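Local coordinates for bluetongue virus COAT protein VP7 (Bluetongue virus, PDB 1BVP), which forms the trimeric capsomers, 260 in all, that assemble on the VP3 scaffold as a layer of the bluetongue virus core, at the interface of chains A and B. Sequence-based numbering; all coordinates share one arbitrary frame. Chains: chain A/B, Bluetongue virus COAT protein VP7.

Contact 1: the interface of chains A and B. Residues chain A 187-189, 220; chain B 130, 132-135.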
# COMPACT_ATOMS: atom_id res chain seq x y z
N VAL A 187 -7.37 21.67 4.91
CA VAL A 187 -6.47 22.76 4.53
C VAL A 187 -7.37 23.74 3.79
O VAL A 187 -8.24 23.31 3.02
CB VAL A 187 -5.10 22.41 3.83
CG1 VAL A 187 -4.96 20.97 3.56
CG2 VAL A 187 -4.86 23.31 2.64
N TRP A 188 -7.35 25.01 4.22
CA TRP A 188 -8.20 26.05 3.59
C TRP A 188 -7.39 27.05 2.81
O TRP A 188 -6.24 27.38 3.15
CB TRP A 188 -9.13 26.76 4.60
CG TRP A 188 -8.47 27.81 5.48
CD1 TRP A 188 -7.89 27.61 6.71
CD2 TRP A 188 -8.31 29.21 5.19
NE1 TRP A 188 -7.36 28.79 7.18
CE2 TRP A 188 -7.60 29.78 6.28
CE3 TRP A 188 -8.71 30.04 4.13
CZ2 TRP A 188 -7.27 31.14 6.32
CZ3 TRP A 188 -8.39 31.38 4.18
CH2 TRP A 188 -7.67 31.92 5.26
N ARG A 189 -7.96 27.49 1.70
CA ARG A 189 -7.29 28.46 0.85
C ARG A 189 -8.24 29.60 0.45
O ARG A 189 -9.48 29.46 0.48
CB ARG A 189 -6.82 27.75 -0.41
CG ARG A 189 -5.88 26.63 -0.17
CD ARG A 189 -5.55 25.92 -1.46
NE ARG A 189 -4.74 24.71 -1.23
CZ ARG A 189 -5.24 23.49 -1.02
NH1 ARG A 189 -6.55 23.28 -1.00
NH2 ARG A 189 -4.44 22.46 -0.81
N GLY A 220 -3.34 27.05 4.01
CA GLY A 220 -2.29 26.22 3.45
C GLY A 220 -1.47 25.34 4.36
O GLY A 220 -0.36 24.97 4.02
N LEU B 130 -0.25 21.18 -2.21
CA LEU B 130 -1.13 21.12 -1.07
C LEU B 130 -0.95 22.30 -0.12
O LEU B 130 -1.91 22.81 0.44
CB LEU B 130 -0.89 19.82 -0.31
CG LEU B 130 -1.82 19.63 0.90
CD1 LEU B 130 -3.10 18.94 0.46
CD2 LEU B 130 -1.11 18.83 1.98
N THR B 132 -0.58 25.63 -0.26
CA THR B 132 -0.71 26.93 -0.89
C THR B 132 -1.83 27.70 -0.18
O THR B 132 -2.86 27.11 0.20
CB THR B 132 -1.07 26.78 -2.37
OG1 THR B 132 -2.14 25.82 -2.51
CG2 THR B 132 0.13 26.31 -3.14
N GLU B 133 -1.66 29.01 -0.01
CA GLU B 133 -2.67 29.80 0.68
C GLU B 133 -3.79 30.30 -0.22
O GLU B 133 -4.89 30.56 0.25
CB GLU B 133 -2.01 31.00 1.34
CG GLU B 133 -1.10 30.64 2.45
CD GLU B 133 -0.45 31.85 3.05
OE1 GLU B 133 -1.08 32.54 3.91
OE2 GLU B 133 0.69 32.13 2.65
N GLU B 134 -3.49 30.41 -1.51
CA GLU B 134 -4.45 30.93 -2.48
C GLU B 134 -4.59 29.97 -3.63
O GLU B 134 -3.62 29.33 -4.01
CB GLU B 134 -3.92 32.23 -3.07
CG GLU B 134 -3.52 33.29 -2.07
CD GLU B 134 -2.70 34.41 -2.69
OE1 GLU B 134 -1.95 34.14 -3.67
OE2 GLU B 134 -2.79 35.54 -2.17
N THR B 135 -5.76 29.96 -4.24
CA THR B 135 -6.03 29.14 -5.40
C THR B 135 -6.92 29.98 -6.38
O THR B 135 -7.67 30.87 -5.95
CB THR B 135 -6.69 27.81 -5.00
OG1 THR B 135 -6.75 26.92 -6.13
CG2 THR B 135 -8.10 28.05 -4.44
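Within the VP7 trimer, A:Arg189 near the end of strand 183-191 of one subunit reaches across the boundary between the beta-sandwich domains of two subunits to B:Leu130 and B:Thr132, in the loop that precedes strand 134-136 of its neighbour. The arginine hides 42 Å² against chain B, more than any other residue here. Its side chain leaves the backbone with CG anti to the carbonyl carbon (chi1 -59°) and then runs extended from CG to NE, which carries the guanidinium past B:Thr132 as far as the main chain of B:Leu130. NE and NH2 each bond to chain B, at separate points. NE donates to the hydroxyl OG1 of B:Thr132 at 3.1 Å, with the oxygen lying somewhat out of the guanidinium plane. NH2 donates to the backbone carbonyl O of B:Leu130 at 2.8 Å; it meets that oxygen at a C=O...N angle of 116°, tilted from the carbonyl plane. Both bonds are bent at the hydrogen, but being made by different nitrogens they should together restrict rotation of the planar group. B:Thr132 presents its hydroxyl by holding OG1 between its own backbone N and carbonyl carbon (chi1 47°), while the side chains of the two residues cross obliquely. Along the aliphatic stem, CD of A:Arg189 passes 3.4 Å from the backbone O of B:Thr132, and CB lies near the backbone of B:Glu133, which is poorly ordered. The carbonyl oxygens of B:Leu130 and B:Thr132, both close to the guanidinium, may favour its positive charge. From its own strand, A:Val187 places CG2 over one face of the guanidinium, toward the rim, and so backs the group from chain A. That same methyl reaches B:Leu130 O at 3.7 Å, and CG1 of A:Val187 comes within 4.1 Å of B:Leu130 CD1.

Contact 2: the interface of chains A and B. Residues chain A 192-193; chain B 135-137, 140-142.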
# COMPACT_ATOMS: atom_id res chain seq x y z
N GLU A 192 -8.43 33.16 -4.87
CA GLU A 192 -7.94 34.45 -5.34
C GLU A 192 -8.66 35.07 -6.53
O GLU A 192 -8.69 36.29 -6.64
CB GLU A 192 -6.44 34.33 -5.64
CG GLU A 192 -5.64 35.60 -5.52
CD GLU A 192 -5.90 36.34 -4.22
OE1 GLU A 192 -6.12 35.71 -3.16
OE2 GLU A 192 -5.89 37.59 -4.27
N ASN A 193 -9.26 34.25 -7.40
CA ASN A 193 -9.96 34.76 -8.58
C ASN A 193 -11.16 33.87 -8.80
O ASN A 193 -10.98 32.69 -9.10
CB ASN A 193 -9.05 34.66 -9.81
CG ASN A 193 -9.54 35.48 -11.00
OD1 ASN A 193 -9.62 34.99 -12.13
ND2 ASN A 193 -9.75 36.76 -10.77
N THR B 135 -5.76 29.96 -4.24
CA THR B 135 -6.03 29.14 -5.40
C THR B 135 -6.92 29.98 -6.38
O THR B 135 -7.67 30.87 -5.95
CB THR B 135 -6.69 27.81 -5.00
OG1 THR B 135 -6.75 26.92 -6.13
CG2 THR B 135 -8.10 28.05 -4.44
N PHE B 136 -6.82 29.70 -7.67
CA PHE B 136 -7.57 30.40 -8.72
C PHE B 136 -8.61 29.52 -9.37
O PHE B 136 -8.30 28.38 -9.67
CB PHE B 136 -6.60 30.85 -9.80
CG PHE B 136 -5.75 32.00 -9.37
CD1 PHE B 136 -4.85 31.87 -8.31
CD2 PHE B 136 -5.90 33.25 -9.97
CE1 PHE B 136 -4.12 32.98 -7.84
CE2 PHE B 136 -5.16 34.35 -9.51
CZ PHE B 136 -4.27 34.21 -8.44
N GLN B 137 -9.80 30.04 -9.65
CA GLN B 137 -10.83 29.22 -10.30
C GLN B 137 -10.29 28.53 -11.54
O GLN B 137 -9.69 29.17 -12.44
CB GLN B 137 -12.05 30.02 -10.72
CG GLN B 137 -13.09 29.13 -11.38
CD GLN B 137 -14.22 29.91 -12.04
OE1 GLN B 137 -14.00 30.96 -12.60
NE2 GLN B 137 -15.42 29.36 -12.00
N ARG B 140 -10.48 29.71 -15.80
CA ARG B 140 -10.89 31.09 -15.96
C ARG B 140 -9.61 31.87 -16.14
O ARG B 140 -8.63 31.69 -15.41
CB ARG B 140 -11.70 31.63 -14.77
CG ARG B 140 -11.67 33.16 -14.69
CD ARG B 140 -12.65 33.70 -13.69
NE ARG B 140 -14.00 33.30 -14.06
CZ ARG B 140 -14.90 34.06 -14.68
NH1 ARG B 140 -14.62 35.32 -15.01
NH2 ARG B 140 -16.05 33.52 -15.04
N TRP B 141 -9.62 32.67 -17.20
CA TRP B 141 -8.52 33.51 -17.61
C TRP B 141 -8.06 34.46 -16.52
O TRP B 141 -8.86 34.98 -15.72
CB TRP B 141 -8.96 34.29 -18.84
CG TRP B 141 -7.96 35.27 -19.34
CD1 TRP B 141 -7.78 36.58 -18.92
CD2 TRP B 141 -6.96 35.04 -20.35
NE1 TRP B 141 -6.73 37.15 -19.59
CE2 TRP B 141 -6.21 36.24 -20.48
CE3 TRP B 141 -6.63 33.93 -21.14
CZ2 TRP B 141 -5.15 36.36 -21.38
CZ3 TRP B 141 -5.57 34.04 -22.04
CH2 TRP B 141 -4.84 35.26 -22.14
N PHE B 142 -6.76 34.66 -16.46
CA PHE B 142 -6.20 35.58 -15.48
C PHE B 142 -4.78 35.91 -15.86
O PHE B 142 -3.92 35.03 -15.99
CB PHE B 142 -6.28 35.05 -14.06
CG PHE B 142 -5.68 35.96 -13.05
CD1 PHE B 142 -4.30 36.02 -12.88
CD2 PHE B 142 -6.50 36.78 -12.27
CE1 PHE B 142 -3.73 36.90 -11.94
CE2 PHE B 142 -5.95 37.66 -11.33
CZ PHE B 142 -4.56 37.73 -11.16
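A:Asn193 and B:Phe136 form a parallel beta bridge between subunits of this orbivirus VP7 capsomer, joining the turn after strand 183-191 in chain A to strand 134-136 in chain B. Main-chain bonds flank the bridge: the amide N of A:Glu192, a poorly ordered residue, donates to B:Thr135 O at 2.6 Å, and the amide N of B:Gln137 donates to A:Asn193 O at 3.0 Å. The second is the straighter, 161° at the hydrogen and nearly along the C=O axis. Packing is close around the phenyl ring of B:Phe136. CB of A:Glu192, as modelled despite the poor order, lies over one face of it, 3.8 Å from the centroid and shifted toward the rim, in a CH-pi contact. The glutamate runs alongside the phenylalanine in the same direction, and its CG hangs past the rim, 3.5 Å from CZ of B:Phe136. On the same side of the ring plane but past the opposite part of the rim, CB of A:Asn193 comes 3.5 Å from CD2 of B:Phe136. With CG anti to the backbone N (chi1 -165°), A:Asn193 directs its amide away from B:Phe136 toward B:Phe142, where the amide carbon CG meets ring atom CD2 at 3.5 Å. Amide and ring planes stand 69° apart. B:Phe142 is itself braced within chain B, since CE2 of B:Phe136 sits over the centre of its face. A:Asn193 hides 93 Å² in all, about half of the surface lost in the patch. The looser flank lies across A:Asn193 from these rings. B:Arg140 crosses the asparagine at about a right angle and buries 9 Å², its CD reaching A:Asn193 OD1 at 3.6 Å without a hydrogen bond. Its NE is instead bound within chain B to the side-chain amide oxygen OE1 of B:Gln137 at 2.8 Å, in the guanidinium plane. The carboxylate end of A:Glu192 is likewise loose: the chain bends at chi2, and the carboxylate is turned well away from parallel to the B:Phe136 ring.

About 13 Å separates the C-alpha centres of contact 1 and contact 2, which follow one another along the same pair of segments. Chain A contributes strand 183-191 and A:Gly220 from a loop to contact 1, and the residues just after the strand to contact 2; chain B contributes the stretch leading into strand 134-136 and then that strand and what follows. B:Thr135 belongs to both. Contact 1 rests mainly on an arginine side chain, contact 2 on main-chain pairing, and they appear to form adjoining parts of one seam. Because VP7 is a homotrimer, the seam should recur between each pair of neighbouring subunits and help hold the capsomer together.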